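Local coordinates for putative lipoprotein (Bacteroides fragilis, PDB 3QNK) that probably binds glycans at the outer membrane as a SusD-family lipoprotein, helping to pass them to a partner transporter, at residues K162-L167 against G182-L187; S105-E110 against K176-K181. One frame throughout, in Å; residues are numbered along the deposited sequence.

Contact 1: K162-L167 against G182-L187; sequences KATEML and GAAYAL
Thr164 sets its methyl on the ring of Tyr185, and Ala184 closes against Ala163 beside it, where two consecutive helices of the alpha-alpha superhelix, of the TPR-like kind found in SusD proteins, pack as an antiparallel pair. The Thr164 methyl carbon CG2 stands 3.5 Å from the centroid of the Tyr185 ring and only 2° off its normal, a CH-pi contact over the middle of one face. Thr164 CB lies over the same face but toward the hydroxyl half, 3.6 Å from Tyr185 CE2, and the two side chains cross at about a right angle. Next to this stack, Ala184 CB fits among three apolar groups: Thr164 CG2, Ala163 CB at 3.8 Å, and the Leu167 branch CD1 at 4.3 Å. No hydrogen bond spans the two segments, so the join is made by methyl groups and one aromatic face.

The small residues let the backbones come close: the axes of 162-166 and 182-187 approach to 8.4 Å at a crossing angle of -157°, and Thr164 CA is 5.6 Å from Ala184 CA. Thr164 has CG2 anti to its carbonyl carbon and OG1 between the backbone N and that carbon (chi1 68°). Its hydroxyl is bonded back to Lys161 O within its own helix, which helps fix the rotation that presents the methyl to the ring. Farther out, Tyr185 also packs on Glu207 and Val208 of helix 198-209, while Ala183 and Ala186 turn to strand 238-244. Helix 149-166 ends here; Leu167 is the first residue to leave helical angles, yet its N still donates to Ala163 O at 2.8 Å.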
ATOM      1  N   LYS B 162     -27.988  -4.758 -11.515  1.00 59.53           N
ATOM      2  CA  LYS B 162     -28.396  -5.567 -10.357  1.00 60.28           C
ATOM      3  C   LYS B 162     -28.644  -4.637  -9.164  1.00 63.94           C
ATOM      4  O   LYS B 162     -29.670  -4.776  -8.509  1.00 64.55           O
ATOM      5  CB  LYS B 162     -27.373  -6.686 -10.032  1.00 61.13           C
ATOM      6  N   ALA B 163     -27.782  -3.613  -8.978  1.00 59.68           N
ATOM      7  CA  ALA B 163     -27.898  -2.596  -7.922  1.00 59.20           C
ATOM      8  C   ALA B 163     -29.226  -1.818  -8.019  1.00 64.71           C
ATOM      9  O   ALA B 163     -29.946  -1.776  -7.018  1.00 66.32           O
ATOM     10  CB  ALA B 163     -26.723  -1.640  -7.970  1.00 58.07           C
ATOM     11  N   THR B 164     -29.584  -1.256  -9.221  1.00 60.02           N
ATOM     12  CA  THR B 164     -30.871  -0.533  -9.442  1.00 60.07           C
ATOM     13  C   THR B 164     -32.099  -1.430  -9.110  1.00 67.66           C
ATOM     14  O   THR B 164     -33.116  -0.927  -8.623  1.00 70.51           O
ATOM     15  CB  THR B 164     -31.014  -0.014 -10.895  1.00 63.09           C
ATOM     16  OG1 THR B 164     -31.154  -1.093 -11.822  1.00 66.45           O
ATOM     17  CG2 THR B 164     -29.885   0.884 -11.325  1.00 55.73           C
ATOM     18  N   GLU B 165     -31.995  -2.756  -9.370  1.00 62.38           N
ATOM     19  CA  GLU B 165     -33.067  -3.714  -9.095  1.00 62.63           C
ATOM     20  C   GLU B 165     -33.192  -4.035  -7.603  1.00 68.99           C
ATOM     21  O   GLU B 165     -34.304  -4.302  -7.145  1.00 72.32           O
ATOM     22  CB  GLU B 165     -32.839  -5.024  -9.862  1.00 63.83           C
ATOM     23  CG  GLU B 165     -32.891  -4.887 -11.379  1.00 74.89           C
ATOM     24  CD  GLU B 165     -32.438  -6.068 -12.227  1.00 99.22           C
ATOM     25  OE1 GLU B 165     -31.827  -7.016 -11.681  1.00109.17           O
ATOM     26  OE2 GLU B 165     -32.693  -6.031 -13.453  1.00 84.05           O
HETATM   27  N   MSE B 166     -32.066  -4.009  -6.840  1.00 62.99           N
HETATM   28  CA  MSE B 166     -32.034  -4.428  -5.423  1.00 61.60           C
HETATM   29  C   MSE B 166     -31.960  -3.321  -4.372  1.00 67.27           C
HETATM   30  O   MSE B 166     -32.214  -3.600  -3.199  1.00 68.28           O
HETATM   31  CB  MSE B 166     -30.848  -5.359  -5.199  1.00 61.61           C
HETATM   32  CG  MSE B 166     -30.906  -6.581  -6.083  1.00 67.06           C
HETATM   33 SE   MSE B 166     -29.275  -7.556  -6.015  0.75 72.05          SE
HETATM   34  CE  MSE B 166     -29.779  -8.786  -4.637  1.00 70.42           C
ATOM     35  N   LEU B 167     -31.591  -2.104  -4.755  1.00 65.26           N
ATOM     36  CA  LEU B 167     -31.454  -1.003  -3.795  1.00 65.41           C
ATOM     37  C   LEU B 167     -32.755  -0.191  -3.591  1.00 72.02           C
ATOM     38  O   LEU B 167     -33.550  -0.048  -4.533  1.00 71.67           O
ATOM     39  CB  LEU B 167     -30.340  -0.044  -4.228  1.00 63.04           C
ATOM     40  CG  LEU B 167     -28.913  -0.559  -4.104  1.00 66.66           C
ATOM     41  CD1 LEU B 167     -27.923   0.458  -4.659  1.00 65.11           C
ATOM     42  CD2 LEU B 167     -28.576  -0.892  -2.685  1.00 67.54           C
ATOM     43  N   GLY B 182     -31.041   5.627  -6.920  1.00 59.38           N
ATOM     44  CA  GLY B 182     -30.584   6.823  -7.611  1.00 57.96           C
ATOM     45  C   GLY B 182     -29.093   6.858  -7.810  1.00 64.04           C
ATOM     46  O   GLY B 182     -28.631   7.160  -8.914  1.00 64.56           O
ATOM     47  N   ALA B 183     -28.314   6.522  -6.759  1.00 60.03           N
ATOM     48  CA  ALA B 183     -26.855   6.484  -6.865  1.00 56.76           C
ATOM     49  C   ALA B 183     -26.428   5.484  -7.939  1.00 59.32           C
ATOM     50  O   ALA B 183     -25.575   5.807  -8.766  1.00 58.14           O
ATOM     51  CB  ALA B 183     -26.238   6.137  -5.518  1.00 57.74           C
ATOM     52  N   ALA B 184     -27.075   4.303  -7.978  1.00 57.96           N
ATOM     53  CA  ALA B 184     -26.771   3.260  -8.961  1.00 57.57           C
ATOM     54  C   ALA B 184     -27.088   3.743 -10.382  1.00 63.65           C
ATOM     55  O   ALA B 184     -26.242   3.599 -11.262  1.00 64.48           O
ATOM     56  CB  ALA B 184     -27.535   1.994  -8.643  1.00 59.01           C
ATOM     57  N   TYR B 185     -28.266   4.369 -10.597  1.00 59.02           N
ATOM     58  CA  TYR B 185     -28.645   4.889 -11.910  1.00 56.67           C
ATOM     59  C   TYR B 185     -27.725   6.026 -12.324  1.00 58.94           C
ATOM     60  O   TYR B 185     -27.299   6.075 -13.486  1.00 60.28           O
ATOM     61  CB  TYR B 185     -30.109   5.346 -11.929  1.00 57.68           C
ATOM     62  CG  TYR B 185     -31.102   4.252 -12.267  1.00 59.54           C
ATOM     63  CD1 TYR B 185     -31.124   3.667 -13.533  1.00 60.70           C
ATOM     64  CD2 TYR B 185     -32.087   3.866 -11.352  1.00 61.69           C
ATOM     65  CE1 TYR B 185     -32.039   2.662 -13.848  1.00 62.88           C
ATOM     66  CE2 TYR B 185     -33.036   2.891 -11.671  1.00 63.29           C
ATOM     67  CZ  TYR B 185     -33.010   2.292 -12.922  1.00 70.25           C
ATOM     68  OH  TYR B 185     -33.936   1.321 -13.237  1.00 70.40           O
ATOM     69  N   ALA B 186     -27.397   6.927 -11.375  1.00 52.12           N
ATOM     70  CA  ALA B 186     -26.491   8.045 -11.619  1.00 49.64           C
ATOM     71  C   ALA B 186     -25.088   7.533 -12.015  1.00 52.51           C
ATOM     72  O   ALA B 186     -24.543   8.026 -13.002  1.00 51.98           O
ATOM     73  CB  ALA B 186     -26.414   8.945 -10.401  1.00 50.11           C
ATOM     74  N   LEU B 187     -24.547   6.503 -11.323  1.00 48.77           N
ATOM     75  CA  LEU B 187     -23.239   5.975 -11.701  1.00 48.17           C
ATOM     76  C   LEU B 187     -23.334   5.309 -13.055  1.00 53.15           C
ATOM     77  O   LEU B 187     -22.446   5.536 -13.880  1.00 55.71           O
ATOM     78  CB  LEU B 187     -22.630   5.019 -10.650  1.00 48.77           C
ATOM     79  CG  LEU B 187     -21.127   4.603 -10.835  1.00 52.08           C
ATOM     80  CD1 LEU B 187     -20.207   5.796 -10.926  1.00 50.00           C
ATOM     81  CD2 LEU B 187     -20.654   3.684  -9.724  1.00 54.19           C
TER

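Contact 2: S105-E110 against K176-K181; sequences SRLTGE and KGRATK
The guanidinium of Arg178 meets the Glu110 carboxylate at its edge: OE1 lies near the guanidinium plane, although the two planes are turned 90° apart. Leu107 CD2 approaches the same guanidinium obliquely, 4.4 Å from Arg178 NH1, and Arg178 CD sits at the edge of the Arg106 guanidinium. The salt bridge rests on a weak hydrogen bond from Arg178 NH1 to Glu110 OE1, 3.3 Å long with an N-H...O angle of 157°. Extended from CG to NE (chi2 -162° carries CD outward), the Arg178 chain runs beside the carboxylate, with CD 3.2 Å from Glu110 OE1. Arg106 NE reaches the other oxygen, Glu110 OE2, over a long 3.7 Å, and Arg106 NH1 has its own salt bridge to Glu103.

The contact ties helix 101-126 to the loop leading into helix 181-194, in the TPR-like part of this SusD-family fold. Tyr28 OH, from helix 17-29, is bonded to both Glu110 OE1 and Ala179 N and so bridges helix and loop. With Arg106 NE and Arg178 NE 4.6 Å apart, the buried Glu110 carboxylate, which faces both from one side, probably offsets their repulsion, and the two positive charges would tend to keep it ionised.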
ATOM      1  N   SER B 105     -30.984  -9.066   0.344  1.00 77.65           N
ATOM      2  CA  SER B 105     -31.108  -8.520  -1.015  1.00 75.88           C
ATOM      3  C   SER B 105     -30.589  -7.088  -1.097  1.00 78.62           C
ATOM      4  O   SER B 105     -29.782  -6.803  -1.978  1.00 76.81           O
ATOM      5  CB  SER B 105     -32.551  -8.575  -1.500  1.00 79.74           C
ATOM      6  OG  SER B 105     -32.650  -8.063  -2.821  1.00 82.46           O
ATOM      7  N   ARG B 106     -31.042  -6.197  -0.191  1.00 76.33           N
ATOM      8  CA  ARG B 106     -30.637  -4.789  -0.133  1.00 75.30           C
ATOM      9  C   ARG B 106     -29.098  -4.711   0.068  1.00 78.20           C
ATOM     10  O   ARG B 106     -28.439  -4.016  -0.707  1.00 76.40           O
ATOM     11  CB  ARG B 106     -31.439  -4.040   0.971  1.00 79.70           C
ATOM     12  CG  ARG B 106     -30.940  -2.630   1.367  1.00 97.00           C
ATOM     13  CD  ARG B 106     -30.144  -2.716   2.670  1.00112.85           C
ATOM     14  NE  ARG B 106     -30.516  -1.746   3.705  1.00120.96           N
ATOM     15  CZ  ARG B 106     -31.554  -1.875   4.530  1.00131.73           C
ATOM     16  NH1 ARG B 106     -32.392  -2.898   4.401  1.00124.77           N
ATOM     17  NH2 ARG B 106     -31.783  -0.963   5.464  1.00111.13           N
ATOM     18  N   LEU B 107     -28.524  -5.480   1.040  1.00 74.45           N
ATOM     19  CA  LEU B 107     -27.072  -5.497   1.280  1.00 71.89           C
ATOM     20  C   LEU B 107     -26.314  -5.958   0.045  1.00 73.18           C
ATOM     21  O   LEU B 107     -25.320  -5.327  -0.312  1.00 72.54           O
ATOM     22  CB  LEU B 107     -26.676  -6.375   2.472  1.00 73.07           C
ATOM     23  CG  LEU B 107     -27.136  -5.948   3.864  1.00 78.58           C
ATOM     24  CD1 LEU B 107     -26.842  -7.040   4.894  1.00 79.65           C
ATOM     25  CD2 LEU B 107     -26.525  -4.618   4.285  1.00 79.06           C
ATOM     26  N   THR B 108     -26.795  -7.027  -0.631  1.00 68.35           N
ATOM     27  CA  THR B 108     -26.170  -7.548  -1.859  1.00 66.73           C
ATOM     28  C   THR B 108     -26.129  -6.439  -2.928  1.00 69.77           C
ATOM     29  O   THR B 108     -25.117  -6.295  -3.602  1.00 68.91           O
ATOM     30  CB  THR B 108     -26.881  -8.811  -2.345  1.00 65.36           C
ATOM     31  OG1 THR B 108     -26.946  -9.733  -1.260  1.00 69.34           O
ATOM     32  CG2 THR B 108     -26.168  -9.476  -3.507  1.00 61.73           C
ATOM     33  N   GLY B 109     -27.196  -5.645  -3.021  1.00 65.83           N
ATOM     34  CA  GLY B 109     -27.301  -4.520  -3.939  1.00 63.37           C
ATOM     35  C   GLY B 109     -26.229  -3.485  -3.684  1.00 63.79           C
ATOM     36  O   GLY B 109     -25.619  -2.994  -4.628  1.00 62.92           O
ATOM     37  N   GLU B 110     -25.938  -3.207  -2.403  1.00 59.44           N
ATOM     38  CA  GLU B 110     -24.918  -2.251  -1.974  1.00 57.79           C
ATOM     39  C   GLU B 110     -23.536  -2.728  -2.390  1.00 63.55           C
ATOM     40  O   GLU B 110     -22.742  -1.922  -2.870  1.00 64.22           O
ATOM     41  CB  GLU B 110     -24.970  -2.012  -0.455  1.00 60.04           C
ATOM     42  CG  GLU B 110     -26.343  -1.655   0.104  1.00 65.80           C
ATOM     43  CD  GLU B 110     -26.355  -1.105   1.515  1.00 78.87           C
ATOM     44  OE1 GLU B 110     -25.652  -0.102   1.757  1.00 57.88           O
ATOM     45  OE2 GLU B 110     -27.120  -1.619   2.362  1.00 84.07           O
ATOM     46  N   LYS B 176     -29.037   6.685   6.482  1.00 95.34           N
ATOM     47  CA  LYS B 176     -28.733   7.727   5.484  1.00 91.65           C
ATOM     48  C   LYS B 176     -27.212   7.771   5.263  1.00 89.92           C
ATOM     49  O   LYS B 176     -26.472   7.742   6.248  1.00 90.30           O
ATOM     50  CB  LYS B 176     -29.287   9.092   5.922  1.00 94.32           C
ATOM     51  N   GLY B 177     -26.776   7.757   3.993  1.00 80.71           N
ATOM     52  CA  GLY B 177     -25.364   7.720   3.586  1.00 77.36           C
ATOM     53  C   GLY B 177     -25.020   6.527   2.683  1.00 76.67           C
ATOM     54  O   GLY B 177     -24.055   6.562   1.901  1.00 73.06           O
ATOM     55  N   ARG B 178     -25.848   5.455   2.782  1.00 72.34           N
ATOM     56  CA  ARG B 178     -25.764   4.210   2.012  1.00 70.37           C
ATOM     57  C   ARG B 178     -26.027   4.483   0.499  1.00 71.70           C
ATOM     58  O   ARG B 178     -26.457   5.577   0.122  1.00 72.16           O
ATOM     59  CB  ARG B 178     -26.788   3.180   2.577  1.00 67.61           C
ATOM     60  CG  ARG B 178     -26.456   2.551   3.951  1.00 79.64           C
ATOM     61  CD  ARG B 178     -27.269   1.257   4.215  1.00 99.10           C
ATOM     62  NE  ARG B 178     -27.075   0.655   5.549  1.00112.06           N
ATOM     63  CZ  ARG B 178     -26.080  -0.174   5.900  1.00128.79           C
ATOM     64  NH1 ARG B 178     -25.134  -0.503   5.024  1.00106.80           N
ATOM     65  NH2 ARG B 178     -26.012  -0.652   7.136  1.00119.43           N
ATOM     66  N   ALA B 179     -25.773   3.494  -0.358  1.00 64.89           N
ATOM     67  CA  ALA B 179     -26.057   3.595  -1.785  1.00 62.98           C
ATOM     68  C   ALA B 179     -27.562   3.447  -2.043  1.00 68.78           C
ATOM     69  O   ALA B 179     -28.200   2.537  -1.514  1.00 71.83           O
ATOM     70  CB  ALA B 179     -25.297   2.521  -2.528  1.00 62.89           C
ATOM     71  N   THR B 180     -28.126   4.332  -2.862  1.00 62.75           N
ATOM     72  CA  THR B 180     -29.553   4.303  -3.227  1.00 61.04           C
ATOM     73  C   THR B 180     -29.739   3.824  -4.652  1.00 62.92           C
ATOM     74  O   THR B 180     -28.750   3.661  -5.384  1.00 62.14           O
ATOM     75  CB  THR B 180     -30.159   5.707  -3.083  1.00 57.72           C
ATOM     76  OG1 THR B 180     -29.350   6.685  -3.789  1.00 59.81           O
ATOM     77  CG2 THR B 180     -30.362   6.093  -1.616  1.00 48.70           C
ATOM     78  N   LYS B 181     -31.005   3.634  -5.060  1.00 58.20           N
ATOM     79  CA  LYS B 181     -31.392   3.265  -6.417  1.00 57.72           C
ATOM     80  C   LYS B 181     -30.881   4.378  -7.360  1.00 61.37           C
ATOM     81  O   LYS B 181     -30.256   4.093  -8.383  1.00 59.67           O
ATOM     82  CB  LYS B 181     -32.918   3.107  -6.455  1.00 62.35           C
ATOM     83  CG  LYS B 181     -33.533   2.442  -7.671  1.00 74.77           C
ATOM     84  CD  LYS B 181     -35.062   2.465  -7.517  1.00 76.38           C
ATOM     85  CE  LYS B 181     -35.751   1.222  -8.034  1.00 98.49           C
ATOM     86  NZ  LYS B 181     -35.393  -0.024  -7.279  1.00109.66           N
TER

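Overall arrangement
Contacts 1 and 2 lie side by side, their centres about 8 Å apart, in the TPR-like helical part of the chain. The segments alternate in sequence: 105-110, 162-167, 176-181, then 182-187. Helices 101-126 and 149-166 are successive, and the loop after the latter supplies 176-181 before running directly into helix 181-194. Thr180 caps that helix through Ala183 N. Lys181 links the contacts: its NZ is 2.8 Å from Thr164 O, a probable hydrogen bond to the end of helix 149-166. Selenomethionine Met166 packs on Ser105 and Thr108, and Leu167 on Glu110, so the end of helix 149-166, the start of helix 181-194, helix 101-126 and the loop of 176-181 meet at one place in the fold.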